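Local coordinates for protein Per a 4 allergen (Periplaneta americana, PDB 3EBW) that is a major cockroach allergen of the lipocalin family recognised by IgE, and probably holds a small hydrophobic ligand in its beta barrel, at residues G20-L25 / T104-A109; T45-E48 / I52-T55; K137-L142 / L147-M152. All blocks are in the same frame, centred on the assembly; numbering follows the deposited sequence.

All three contacts lie in one lipocalin-like domain. Contact 1 spans the barrel between strands 20-27 and 106-112, near the centre of the chain. Contact 2 is the end of the hairpin 40-46/52-59, which adjoins strand 20-27. It falls between the two segments of contact 1 in sequence, with centres about 16 Å apart. Contact 3 follows later, where helix 132-142 meets the next loop. Its centre is about 13 Å from that of contact 1, and the two touch through Ile-107 on Leu-142. Contacts 2 and 3 lie on opposite sides of the chain's centre, their centres about 29 Å apart. In the two-chain assembly, Asn-49 and Val-51 of the second subunit, from the turn between the segments of contact 2, pack on Leu-147 and Asp-151.

Contact 1: residues G20-L25 / T104-A109; sequences GTWYEL and TYSIVA
The indole of Trp-22 receives Ser-106 over one face. Ser-106 CB sits 3.3 Å above the ring plane, displaced toward the rim. It is 3.8 Å from the centroid of the six-membered ring of Trp-22 and 27° off the ring normal, which makes a CH-pi contact. The nearest ring atoms are on the benzene part, with Trp-22 CZ3 3.4 Å and CE3 3.5 Å from Ser-106 CB. The backbone of segment 104-109 approaches the same end of the ring obliquely. Tyr-105 O lies 3.6 Å from Trp-22 CZ3, and Thr-104 N is 4.1 Å from Trp-22 CH2.

The strands themselves stay apart, with Trp-22 CA and Ser-106 CA 8.0 Å from each other, and no hydrogen bond joins them. The indole bridges the distance. Trp-22 has CG anti to its carbonyl carbon (chi1 -67°), and the ring extends from strand 20-25 to the start of strand 106-109.

Polar groups at the edge of the contact are satisfied by neighbours. Tyr-18 serves both sides: its backbone O accepts a hydrogen bond from Trp-22 NE1, its hydroxyl is hydrogen-bonded to Ser-106 OG, and its ring stacks on the indole. This should limit rotation of the tryptophan. His-126 also meets the indole. Tyr-105 O is hydrogen-bonded to Thr-100 OG1.

Gly-20 and Trp-22 form the Gly-X-Trp signature of the first lipocalin strand. The tryptophan packed across the closed end of the barrel, against the region that follows Thr-100 and Asp-101, is typical of the lipocalin fold.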
ATOM      1  N   GLY A  20     -24.489  -5.300 -12.664  1.00 47.21           N
ATOM      2  CA  GLY A  20     -23.704  -6.518 -12.648  1.00 47.74           C
ATOM      3  C   GLY A  20     -22.732  -6.719 -11.488  1.00 47.65           C
ATOM      4  O   GLY A  20     -22.806  -6.048 -10.455  1.00 48.41           O
ATOM      5  N   THR A  21     -21.817  -7.673 -11.674  1.00 53.67           N
ATOM      6  CA  THR A  21     -20.828  -8.027 -10.662  1.00 51.16           C
ATOM      7  C   THR A  21     -19.422  -7.692 -11.099  1.00 49.52           C
ATOM      8  O   THR A  21     -18.897  -8.267 -12.052  1.00 45.83           O
ATOM      9  CB  THR A  21     -20.893  -9.521 -10.334  1.00 60.33           C
ATOM     10  OG1 THR A  21     -22.161  -9.810  -9.735  1.00 61.78           O
ATOM     11  CG2 THR A  21     -19.783  -9.910  -9.365  1.00 59.39           C
ATOM     12  N   TRP A  22     -18.819  -6.746 -10.389  1.00 64.84           N
ATOM     13  CA  TRP A  22     -17.468  -6.336 -10.695  1.00 65.85           C
ATOM     14  C   TRP A  22     -16.481  -6.821  -9.631  1.00 65.94           C
ATOM     15  O   TRP A  22     -16.602  -6.484  -8.456  1.00 63.99           O
ATOM     16  CB  TRP A  22     -17.395  -4.818 -10.807  1.00 47.01           C
ATOM     17  CG  TRP A  22     -18.130  -4.244 -11.955  1.00 50.43           C
ATOM     18  CD1 TRP A  22     -19.423  -3.804 -11.964  1.00 52.36           C
ATOM     19  CD2 TRP A  22     -17.636  -4.066 -13.292  1.00 52.12           C
ATOM     20  NE1 TRP A  22     -19.763  -3.362 -13.221  1.00 52.81           N
ATOM     21  CE2 TRP A  22     -18.688  -3.510 -14.054  1.00 51.65           C
ATOM     22  CE3 TRP A  22     -16.406  -4.319 -13.920  1.00 51.93           C
ATOM     23  CZ2 TRP A  22     -18.555  -3.212 -15.409  1.00 52.54           C
ATOM     24  CZ3 TRP A  22     -16.273  -4.021 -15.276  1.00 53.63           C
ATOM     25  CH2 TRP A  22     -17.345  -3.472 -16.002  1.00 52.43           C
ATOM     26  N   TYR A  23     -15.513  -7.627 -10.045  1.00 55.52           N
ATOM     27  CA  TYR A  23     -14.503  -8.110  -9.112  1.00 55.92           C
ATOM     28  C   TYR A  23     -13.362  -7.090  -9.019  1.00 53.02           C
ATOM     29  O   TYR A  23     -12.902  -6.551 -10.029  1.00 50.51           O
ATOM     30  CB  TYR A  23     -13.946  -9.473  -9.561  1.00 63.59           C
ATOM     31  CG  TYR A  23     -14.976 -10.582  -9.566  1.00 67.29           C
ATOM     32  CD1 TYR A  23     -15.613 -10.984  -8.396  1.00 67.75           C
ATOM     33  CD2 TYR A  23     -15.353 -11.195 -10.758  1.00 69.21           C
ATOM     34  CE1 TYR A  23     -16.603 -11.961  -8.428  1.00 69.29           C
ATOM     35  CE2 TYR A  23     -16.343 -12.171 -10.793  1.00 68.89           C
ATOM     36  CZ  TYR A  23     -16.958 -12.541  -9.638  1.00 69.18           C
ATOM     37  OH  TYR A  23     -17.947 -13.479  -9.712  1.00 71.09           O
ATOM     38  N   GLU A  24     -12.923  -6.814  -7.800  1.00 39.02           N
ATOM     39  CA  GLU A  24     -11.836  -5.864  -7.603  1.00 38.65           C
ATOM     40  C   GLU A  24     -10.513  -6.600  -7.830  1.00 37.44           C
ATOM     41  O   GLU A  24     -10.107  -7.402  -7.010  1.00 36.03           O
ATOM     42  CB  GLU A  24     -11.908  -5.283  -6.191  1.00 45.21           C
ATOM     43  CG  GLU A  24     -10.811  -4.307  -5.861  1.00 45.35           C
ATOM     44  CD  GLU A  24     -11.162  -3.441  -4.662  1.00 47.63           C
ATOM     45  OE1 GLU A  24     -10.251  -2.808  -4.093  1.00 46.69           O
ATOM     46  OE2 GLU A  24     -12.359  -3.388  -4.288  1.00 47.91           O
ATOM     47  N   LEU A  25      -9.855  -6.341  -8.954  1.00 63.69           N
ATOM     48  CA  LEU A  25      -8.614  -7.035  -9.254  1.00 64.71           C
ATOM     49  C   LEU A  25      -7.331  -6.357  -8.802  1.00 66.39           C
ATOM     50  O   LEU A  25      -6.345  -7.033  -8.527  1.00 66.94           O
ATOM     51  CB  LEU A  25      -8.552  -7.345 -10.736  1.00 37.40           C
ATOM     52  CG  LEU A  25      -9.773  -8.140 -11.196  1.00 36.93           C
ATOM     53  CD1 LEU A  25      -9.546  -8.648 -12.638  1.00 35.42           C
ATOM     54  CD2 LEU A  25     -10.048  -9.284 -10.217  1.00 35.71           C
ATOM     55  N   THR A 104     -15.619  -5.578 -19.046  1.00 83.44           N
ATOM     56  CA  THR A 104     -14.288  -6.176 -19.147  1.00 81.64           C
ATOM     57  C   THR A 104     -13.323  -5.556 -18.134  1.00 81.57           C
ATOM     58  O   THR A 104     -12.597  -6.270 -17.450  1.00 82.48           O
ATOM     59  CB  THR A 104     -13.685  -6.021 -20.567  1.00 72.34           C
ATOM     60  OG1 THR A 104     -12.908  -7.179 -20.859  1.00 75.16           O
ATOM     61  CG2 THR A 104     -12.754  -4.835 -20.660  1.00 73.38           C
ATOM     62  N   TYR A 105     -13.319  -4.226 -18.055  1.00 69.03           N
ATOM     63  CA  TYR A 105     -12.471  -3.488 -17.129  1.00 65.61           C
ATOM     64  C   TYR A 105     -13.274  -2.297 -16.604  1.00 62.28           C
ATOM     65  O   TYR A 105     -14.224  -1.861 -17.240  1.00 61.99           O
ATOM     66  CB  TYR A 105     -11.213  -2.998 -17.831  1.00 75.12           C
ATOM     67  CG  TYR A 105     -11.422  -1.802 -18.718  1.00 79.23           C
ATOM     68  CD1 TYR A 105     -12.036  -1.926 -19.960  1.00 80.81           C
ATOM     69  CD2 TYR A 105     -10.993  -0.540 -18.318  1.00 80.75           C
ATOM     70  CE1 TYR A 105     -12.216  -0.825 -20.787  1.00 83.79           C
ATOM     71  CE2 TYR A 105     -11.167   0.570 -19.131  1.00 83.67           C
ATOM     72  CZ  TYR A 105     -11.781   0.425 -20.368  1.00 85.06           C
ATOM     73  OH  TYR A 105     -11.961   1.533 -21.172  1.00 87.91           O
ATOM     74  N   SER A 106     -12.889  -1.767 -15.451  1.00 49.11           N
ATOM     75  CA  SER A 106     -13.605  -0.656 -14.858  1.00 44.15           C
ATOM     76  C   SER A 106     -12.752   0.081 -13.861  1.00 42.69           C
ATOM     77  O   SER A 106     -12.657  -0.361 -12.722  1.00 44.83           O
ATOM     78  CB  SER A 106     -14.835  -1.175 -14.118  1.00 41.79           C
ATOM     79  OG  SER A 106     -15.155  -0.325 -13.022  1.00 36.00           O
ATOM     80  N   ILE A 107     -12.145   1.201 -14.234  1.00 43.97           N
ATOM     81  CA  ILE A 107     -11.342   1.893 -13.239  1.00 41.90           C
ATOM     82  C   ILE A 107     -12.097   3.082 -12.592  1.00 41.64           C
ATOM     83  O   ILE A 107     -12.384   4.083 -13.225  1.00 43.31           O
ATOM     84  CB  ILE A 107      -9.862   2.247 -13.806  1.00 35.57           C
ATOM     85  CG1 ILE A 107      -9.562   3.719 -13.682  1.00 33.28           C
ATOM     86  CG2 ILE A 107      -9.650   1.740 -15.246  1.00 32.84           C
ATOM     87  CD1 ILE A 107      -9.311   4.153 -12.294  1.00 38.22           C
ATOM     88  N   VAL A 108     -12.446   2.904 -11.315  1.00 41.43           N
ATOM     89  CA  VAL A 108     -13.167   3.864 -10.480  1.00 38.39           C
ATOM     90  C   VAL A 108     -12.194   4.451  -9.476  1.00 40.44           C
ATOM     91  O   VAL A 108     -11.173   3.840  -9.211  1.00 42.06           O
ATOM     92  CB  VAL A 108     -14.298   3.163  -9.686  1.00 33.46           C
ATOM     93  CG1 VAL A 108     -14.685   3.975  -8.455  1.00 32.68           C
ATOM     94  CG2 VAL A 108     -15.506   3.011 -10.541  1.00 32.53           C
ATOM     95  N   ALA A 109     -12.506   5.609  -8.894  1.00 40.44           N
ATOM     96  CA  ALA A 109     -11.599   6.228  -7.933  1.00 40.96           C
ATOM     97  C   ALA A 109     -12.281   7.239  -7.021  1.00 42.56           C
ATOM     98  O   ALA A 109     -13.174   7.950  -7.440  1.00 41.35           O
ATOM     99  CB  ALA A 109     -10.440   6.894  -8.666  1.00 32.35           C
TER

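Contact 2: residues T45-E48 / I52-T55; sequences TLDE and IQVT
Thr-45 and Gln-53 form an antiparallel hydrogen-bonded pair, with their CA atoms 4.9 Å apart. Leu-46 and Ile-52 follow as a non-hydrogen-bonded pair, with CA atoms at 4.4 Å. This is the end of the beta hairpin made by strands 40-46 and 52-59 of the lipocalin barrel. Thr-45 N donates to Gln-53 O over 2.8 Å, nearly straight at 168°. Gln-53 N donates back to Thr-45 O; the modelled length of this bond is too short to be trusted. Thr-45 O also receives the CA-H of Ile-52, with 3.4 Å between the O and CA atoms.

The side chains divide between the two faces of the sheet. Leu-46 and Ile-52 share one. They touch lightly, Leu-46 CD1 lying 4.4 Å from Ile-52 CG1. Ile-52 is the buried member, and Met-15, Tyr-44, Val-73 and Trp-76 pack round it. Beyond it, strand 52-59 continues the sheet through backbone bonds to strand 66-72, Val-54 pairing with Gly-71.

Thr-45 and Gln-53 point to the other face, which is partly exposed. Asp-47 comes after the last bridge, where the chain leaves the strand, and its side chain reaches back to the glutamine. The Gln-53 chain is extended beyond CG (chi2 168°), which carries its amide to the carboxylate. The two side chains cross at about a right angle, with the carboxylate and amide planes 66° apart. Asp-47 OD2 comes within 3.1 Å of Gln-53 NE2, but the angle is too poor for a hydrogen bond.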
ATOM      1  N   THR A  45     -27.350  -3.878  -9.007  1.00 48.09           N
ATOM      2  CA  THR A  45     -28.656  -4.400  -9.338  1.00 50.94           C
ATOM      3  C   THR A  45     -29.643  -3.268  -9.516  1.00 52.17           C
ATOM      4  O   THR A  45     -29.692  -2.338  -8.700  1.00 52.55           O
ATOM      5  CB  THR A  45     -29.104  -5.284  -8.190  1.00 52.20           C
ATOM      6  OG1 THR A  45     -28.318  -6.480  -8.211  1.00 54.05           O
ATOM      7  CG2 THR A  45     -30.578  -5.572  -8.245  1.00 52.17           C
ATOM      8  N   LEU A  46     -30.417  -3.342 -10.596  1.00 45.53           N
ATOM      9  CA  LEU A  46     -31.436  -2.339 -10.896  1.00 46.04           C
ATOM     10  C   LEU A  46     -32.825  -2.819 -10.450  1.00 45.33           C
ATOM     11  O   LEU A  46     -33.383  -3.737 -11.034  1.00 45.78           O
ATOM     12  CB  LEU A  46     -31.443  -2.053 -12.397  1.00 61.88           C
ATOM     13  CG  LEU A  46     -32.701  -1.363 -12.929  1.00 64.97           C
ATOM     14  CD1 LEU A  46     -32.912   0.034 -12.314  1.00 64.96           C
ATOM     15  CD2 LEU A  46     -32.569  -1.283 -14.437  1.00 66.35           C
ATOM     16  N   ASP A  47     -33.374  -2.216  -9.405  1.00 41.27           N
ATOM     17  CA  ASP A  47     -34.708  -2.582  -8.926  1.00 41.81           C
ATOM     18  C   ASP A  47     -35.798  -2.046  -9.852  1.00 43.66           C
ATOM     19  O   ASP A  47     -35.544  -1.177 -10.699  1.00 43.76           O
ATOM     20  CB  ASP A  47     -34.935  -2.017  -7.535  1.00 56.04           C
ATOM     21  CG  ASP A  47     -33.786  -2.306  -6.608  1.00 55.56           C
ATOM     22  OD1 ASP A  47     -33.097  -3.330  -6.831  1.00 53.84           O
ATOM     23  OD2 ASP A  47     -33.589  -1.517  -5.656  1.00 54.56           O
ATOM     24  N   GLU A  48     -37.024  -2.535  -9.690  1.00 96.95           N
ATOM     25  CA  GLU A  48     -38.102  -2.081 -10.560  1.00 97.32           C
ATOM     26  C   GLU A  48     -38.658  -0.685 -10.295  1.00 95.12           C
ATOM     27  O   GLU A  48     -39.426  -0.158 -11.099  1.00 95.64           O
ATOM     28  CB  GLU A  48     -39.229  -3.103 -10.573  1.00 89.85           C
ATOM     29  CG  GLU A  48     -39.115  -4.047 -11.743  1.00 94.30           C
ATOM     30  CD  GLU A  48     -40.216  -5.072 -11.761  1.00 98.43           C
ATOM     31  OE1 GLU A  48     -41.399  -4.658 -11.767  1.00 99.24           O
ATOM     32  OE2 GLU A  48     -39.896  -6.287 -11.766  1.00 98.90           O
ATOM     33  N   ILE A  52     -30.930   1.968  -8.405  1.00 46.83           N
ATOM     34  CA  ILE A  52     -29.800   1.092  -8.670  1.00 45.37           C
ATOM     35  C   ILE A  52     -29.241   0.739  -7.298  1.00 44.63           C
ATOM     36  O   ILE A  52     -28.884   1.599  -6.480  1.00 44.56           O
ATOM     37  CB  ILE A  52     -28.708   1.741  -9.504  1.00 36.79           C
ATOM     38  CG1 ILE A  52     -29.236   2.013 -10.911  1.00 36.31           C
ATOM     39  CG2 ILE A  52     -27.494   0.807  -9.558  1.00 35.73           C
ATOM     40  CD1 ILE A  52     -28.160   2.378 -11.875  1.00 35.52           C
ATOM     41  N   GLN A  53     -29.187  -0.545  -7.038  1.00 40.78           N
ATOM     42  CA  GLN A  53     -28.746  -1.001  -5.751  1.00 39.61           C
ATOM     43  C   GLN A  53     -27.338  -1.576  -5.834  1.00 36.39           C
ATOM     44  O   GLN A  53     -26.974  -2.255  -6.816  1.00 34.20           O
ATOM     45  CB  GLN A  53     -29.727  -2.056  -5.289  1.00 56.32           C
ATOM     46  CG  GLN A  53     -30.029  -2.040  -3.846  1.00 59.77           C
ATOM     47  CD  GLN A  53     -31.199  -2.924  -3.563  1.00 63.63           C
ATOM     48  OE1 GLN A  53     -31.186  -4.114  -3.900  1.00 65.91           O
ATOM     49  NE2 GLN A  53     -32.245  -2.349  -2.961  1.00 64.65           N
ATOM     50  N   VAL A  54     -26.529  -1.296  -4.820  1.00 40.83           N
ATOM     51  CA  VAL A  54     -25.190  -1.853  -4.834  1.00 37.87           C
ATOM     52  C   VAL A  54     -24.844  -2.627  -3.564  1.00 39.58           C
ATOM     53  O   VAL A  54     -25.090  -2.182  -2.444  1.00 34.90           O
ATOM     54  CB  VAL A  54     -24.127  -0.778  -5.107  1.00 27.35           C
ATOM     55  CG1 VAL A  54     -23.939   0.108  -3.900  1.00 23.90           C
ATOM     56  CG2 VAL A  54     -22.842  -1.451  -5.529  1.00 24.43           C
ATOM     57  N   THR A  55     -24.324  -3.831  -3.770  1.00 21.68           N
ATOM     58  CA  THR A  55     -23.911  -4.657  -2.655  1.00 22.74           C
ATOM     59  C   THR A  55     -22.434  -4.959  -2.709  1.00 24.01           C
ATOM     60  O   THR A  55     -21.929  -5.523  -3.671  1.00 20.22           O
ATOM     61  CB  THR A  55     -24.665  -5.996  -2.588  1.00 37.95           C
ATOM     62  OG1 THR A  55     -25.905  -5.806  -1.891  1.00 39.21           O
ATOM     63  CG2 THR A  55     -23.831  -7.036  -1.840  1.00 37.39           C
TER

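Contact 3: residues K137-L142 / L147-M152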
ATOM      1  N   LYS A 137      -4.931  -1.901 -22.040  1.00 59.11           N
ATOM      2  CA  LYS A 137      -5.869  -0.787 -22.030  1.00 57.43           C
ATOM      3  C   LYS A 137      -5.955  -0.103 -20.667  1.00 56.39           C
ATOM      4  O   LYS A 137      -5.915   1.132 -20.581  1.00 55.70           O
ATOM      5  CB  LYS A 137      -7.254  -1.284 -22.454  1.00 89.74           C
ATOM      6  CG  LYS A 137      -8.286  -0.192 -22.592  1.00 91.36           C
ATOM      7  CD  LYS A 137      -7.822   0.868 -23.570  1.00 93.06           C
ATOM      8  CE  LYS A 137      -8.902   1.899 -23.764  1.00 93.69           C
ATOM      9  NZ  LYS A 137     -10.176   1.182 -24.035  1.00 95.34           N
ATOM     10  N   VAL A 138      -6.068  -0.909 -19.608  1.00 74.38           N
ATOM     11  CA  VAL A 138      -6.183  -0.378 -18.256  1.00 72.64           C
ATOM     12  C   VAL A 138      -5.016   0.536 -17.932  1.00 71.55           C
ATOM     13  O   VAL A 138      -5.185   1.518 -17.209  1.00 70.43           O
ATOM     14  CB  VAL A 138      -6.261  -1.507 -17.195  1.00 49.61           C
ATOM     15  CG1 VAL A 138      -6.457  -0.918 -15.805  1.00 49.15           C
ATOM     16  CG2 VAL A 138      -7.416  -2.408 -17.499  1.00 50.19           C
ATOM     17  N   ASN A 139      -3.837   0.217 -18.472  1.00 71.28           N
ATOM     18  CA  ASN A 139      -2.647   1.034 -18.234  1.00 71.56           C
ATOM     19  C   ASN A 139      -2.600   2.185 -19.205  1.00 71.19           C
ATOM     20  O   ASN A 139      -2.011   3.230 -18.933  1.00 70.72           O
ATOM     21  CB  ASN A 139      -1.386   0.196 -18.363  1.00 84.39           C
ATOM     22  CG  ASN A 139      -1.200  -0.717 -17.196  1.00 85.42           C
ATOM     23  OD1 ASN A 139      -1.963  -1.666 -17.007  1.00 86.11           O
ATOM     24  ND2 ASN A 139      -0.199  -0.427 -16.380  1.00 85.50           N
ATOM     25  N   GLU A 140      -3.228   1.973 -20.352  1.00100.95           N
ATOM     26  CA  GLU A 140      -3.312   2.996 -21.366  1.00 99.78           C
ATOM     27  C   GLU A 140      -4.113   4.122 -20.705  1.00 98.28           C
ATOM     28  O   GLU A 140      -3.765   5.302 -20.817  1.00 98.29           O
ATOM     29  CB  GLU A 140      -4.052   2.432 -22.570  1.00103.33           C
ATOM     30  CG  GLU A 140      -4.040   3.300 -23.793  1.00105.53           C
ATOM     31  CD  GLU A 140      -4.946   2.744 -24.868  1.00107.86           C
ATOM     32  OE1 GLU A 140      -4.704   1.604 -25.324  1.00106.80           O
ATOM     33  OE2 GLU A 140      -5.908   3.444 -25.247  1.00107.68           O
ATOM     34  N   VAL A 141      -5.174   3.731 -19.991  1.00 57.11           N
ATOM     35  CA  VAL A 141      -6.046   4.669 -19.291  1.00 52.51           C
ATOM     36  C   VAL A 141      -5.425   5.225 -18.009  1.00 52.67           C
ATOM     37  O   VAL A 141      -5.485   6.439 -17.754  1.00 52.66           O
ATOM     38  CB  VAL A 141      -7.409   4.018 -18.908  1.00 34.47           C
ATOM     39  CG1 VAL A 141      -8.312   5.062 -18.257  1.00 33.34           C
ATOM     40  CG2 VAL A 141      -8.096   3.422 -20.134  1.00 33.69           C
ATOM     41  N   LEU A 142      -4.843   4.346 -17.198  1.00 66.80           N
ATOM     42  CA  LEU A 142      -4.238   4.772 -15.942  1.00 66.55           C
ATOM     43  C   LEU A 142      -3.052   5.711 -16.177  1.00 66.45           C
ATOM     44  O   LEU A 142      -2.802   6.645 -15.402  1.00 65.61           O
ATOM     45  CB  LEU A 142      -3.799   3.544 -15.128  1.00 66.94           C
ATOM     46  CG  LEU A 142      -4.728   3.061 -13.998  1.00 66.65           C
ATOM     47  CD1 LEU A 142      -4.639   3.993 -12.813  1.00 65.37           C
ATOM     48  CD2 LEU A 142      -6.164   3.005 -14.489  1.00 67.28           C
ATOM     49  N   LEU A 147       0.048   6.175 -13.142  1.00 62.09           N
ATOM     50  CA  LEU A 147      -0.270   4.966 -12.396  1.00 61.94           C
ATOM     51  C   LEU A 147      -0.167   3.881 -13.427  1.00 61.54           C
ATOM     52  O   LEU A 147      -0.275   4.144 -14.626  1.00 61.73           O
ATOM     53  CB  LEU A 147      -1.708   4.954 -11.856  1.00 59.24           C
ATOM     54  CG  LEU A 147      -2.207   5.662 -10.592  1.00 58.43           C
ATOM     55  CD1 LEU A 147      -1.667   5.010  -9.341  1.00 58.24           C
ATOM     56  CD2 LEU A 147      -1.836   7.108 -10.676  1.00 57.76           C
ATOM     57  N   SER A 148       0.021   2.657 -12.951  1.00 40.79           N
ATOM     58  CA  SER A 148       0.133   1.507 -13.821  1.00 41.07           C
ATOM     59  C   SER A 148      -0.368   0.310 -13.048  1.00 41.45           C
ATOM     60  O   SER A 148      -0.326   0.275 -11.820  1.00 40.12           O
ATOM     61  CB  SER A 148       1.577   1.280 -14.214  1.00 60.96           C
ATOM     62  OG  SER A 148       1.709  -0.019 -14.747  1.00 62.74           O
ATOM     63  N   LEU A 149      -0.810  -0.702 -13.762  1.00 58.70           N
ATOM     64  CA  LEU A 149      -1.346  -1.857 -13.097  1.00 61.04           C
ATOM     65  C   LEU A 149      -0.405  -2.496 -12.076  1.00 62.02           C
ATOM     66  O   LEU A 149      -0.865  -3.137 -11.133  1.00 64.52           O
ATOM     67  CB  LEU A 149      -1.784  -2.860 -14.149  1.00 50.16           C
ATOM     68  CG  LEU A 149      -3.025  -3.640 -13.767  1.00 51.85           C
ATOM     69  CD1 LEU A 149      -4.016  -2.700 -13.091  1.00 53.20           C
ATOM     70  CD2 LEU A 149      -3.614  -4.300 -15.006  1.00 51.40           C
ATOM     71  N   ASP A 150       0.902  -2.306 -12.237  1.00 86.43           N
ATOM     72  CA  ASP A 150       1.882  -2.902 -11.319  1.00 86.55           C
ATOM     73  C   ASP A 150       2.414  -1.886 -10.317  1.00 86.27           C
ATOM     74  O   ASP A 150       3.500  -2.036  -9.750  1.00 85.19           O
ATOM     75  CB  ASP A 150       3.041  -3.508 -12.119  1.00104.07           C
ATOM     76  CG  ASP A 150       3.780  -2.474 -12.944  1.00105.91           C
ATOM     77  OD1 ASP A 150       4.537  -2.862 -13.861  1.00108.15           O
ATOM     78  OD2 ASP A 150       3.609  -1.267 -12.670  1.00107.36           O
ATOM     79  N   ASP A 151       1.618  -0.852 -10.102  1.00 80.14           N
ATOM     80  CA  ASP A 151       1.963   0.226  -9.189  1.00 78.92           C
ATOM     81  C   ASP A 151       1.010   0.106  -8.004  1.00 77.40           C
ATOM     82  O   ASP A 151       1.076   0.874  -7.044  1.00 77.31           O
ATOM     83  CB  ASP A 151       1.769   1.566  -9.911  1.00 71.82           C
ATOM     84  CG  ASP A 151       2.772   2.612  -9.489  1.00 72.03           C
ATOM     85  OD1 ASP A 151       2.782   3.691 -10.117  1.00 73.69           O
ATOM     86  OD2 ASP A 151       3.541   2.361  -8.540  1.00 69.90           O
HETATM   87  N   MSE A 152       0.117  -0.874  -8.091  1.00 65.65           N
HETATM   88  CA  MSE A 152      -0.854  -1.111  -7.039  1.00 64.64           C
HETATM   89  C   MSE A 152      -1.069  -2.582  -6.693  1.00 62.87           C
HETATM   90  O   MSE A 152      -0.714  -3.478  -7.455  1.00 62.26           O
HETATM   91  CB  MSE A 152      -2.168  -0.448  -7.406  1.00 73.80           C
HETATM   92  CG  MSE A 152      -2.585  -0.692  -8.810  1.00 76.61           C
HETATM   93 SE   MSE A 152      -3.741   0.719  -9.376  1.00 80.95          SE
HETATM   94  CE  MSE A 152      -3.903   0.155 -11.223  1.00 79.43           C
TER
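Leu-142 makes the close apolar part of this contact, with one branch on Leu-147 and its CG facing Met-152. Leu-142 CD1 lies 3.7 Å from Leu-147 CG, and the two side chains cross obliquely. Leu-142 CB also rests near the backbone, 3.6 Å from Leu-147 O. Met-152 is modelled as selenomethionine. Its chain is extended beyond CG (chi3 175°), and it meets Leu-142 tip to tip, with Met-152 CE 4.1 Å from Leu-142 CG. One helical turn earlier, Val-138 CG1 touches Leu-149 CD1 at 4.1 Å. These groups are buried. Strand 119-125 lies beneath them: Ile-123 packs against Val-138, Leu-149 and Met-152, while Tyr-121 meets Leu-142. Phe-130 adds cover to Val-138 and Leu-149.

The other side is polar and more open. Asn-139 marks the boundary, its side chain against Ser-148 and Leu-149 and crossing Leu-149 at about a right angle. The backbones are near here, with Asn-139 CA 5.2 Å from Ser-148 CA. Ser-148 OG donates to Asp-150 OD2 over 3.1 Å, meeting it from above the carboxylate plane, 67° out of it. Ser-148 O accepts from Asp-151 N at 2.8 Å, which closes a turn in the loop. Asp-150 is exposed and points its other oxygen toward the second subunit, where OD1 makes a weak hydrogen bond to Tyr-85 OH of that chain. Asp-151 OD2 makes another weak one to Thr-72 OG1 of the same chain.

The buried leucine, valine and selenomethionine side chains probably hold this loop against the helix and the barrel wall, while its acidic groups face the dimer partner.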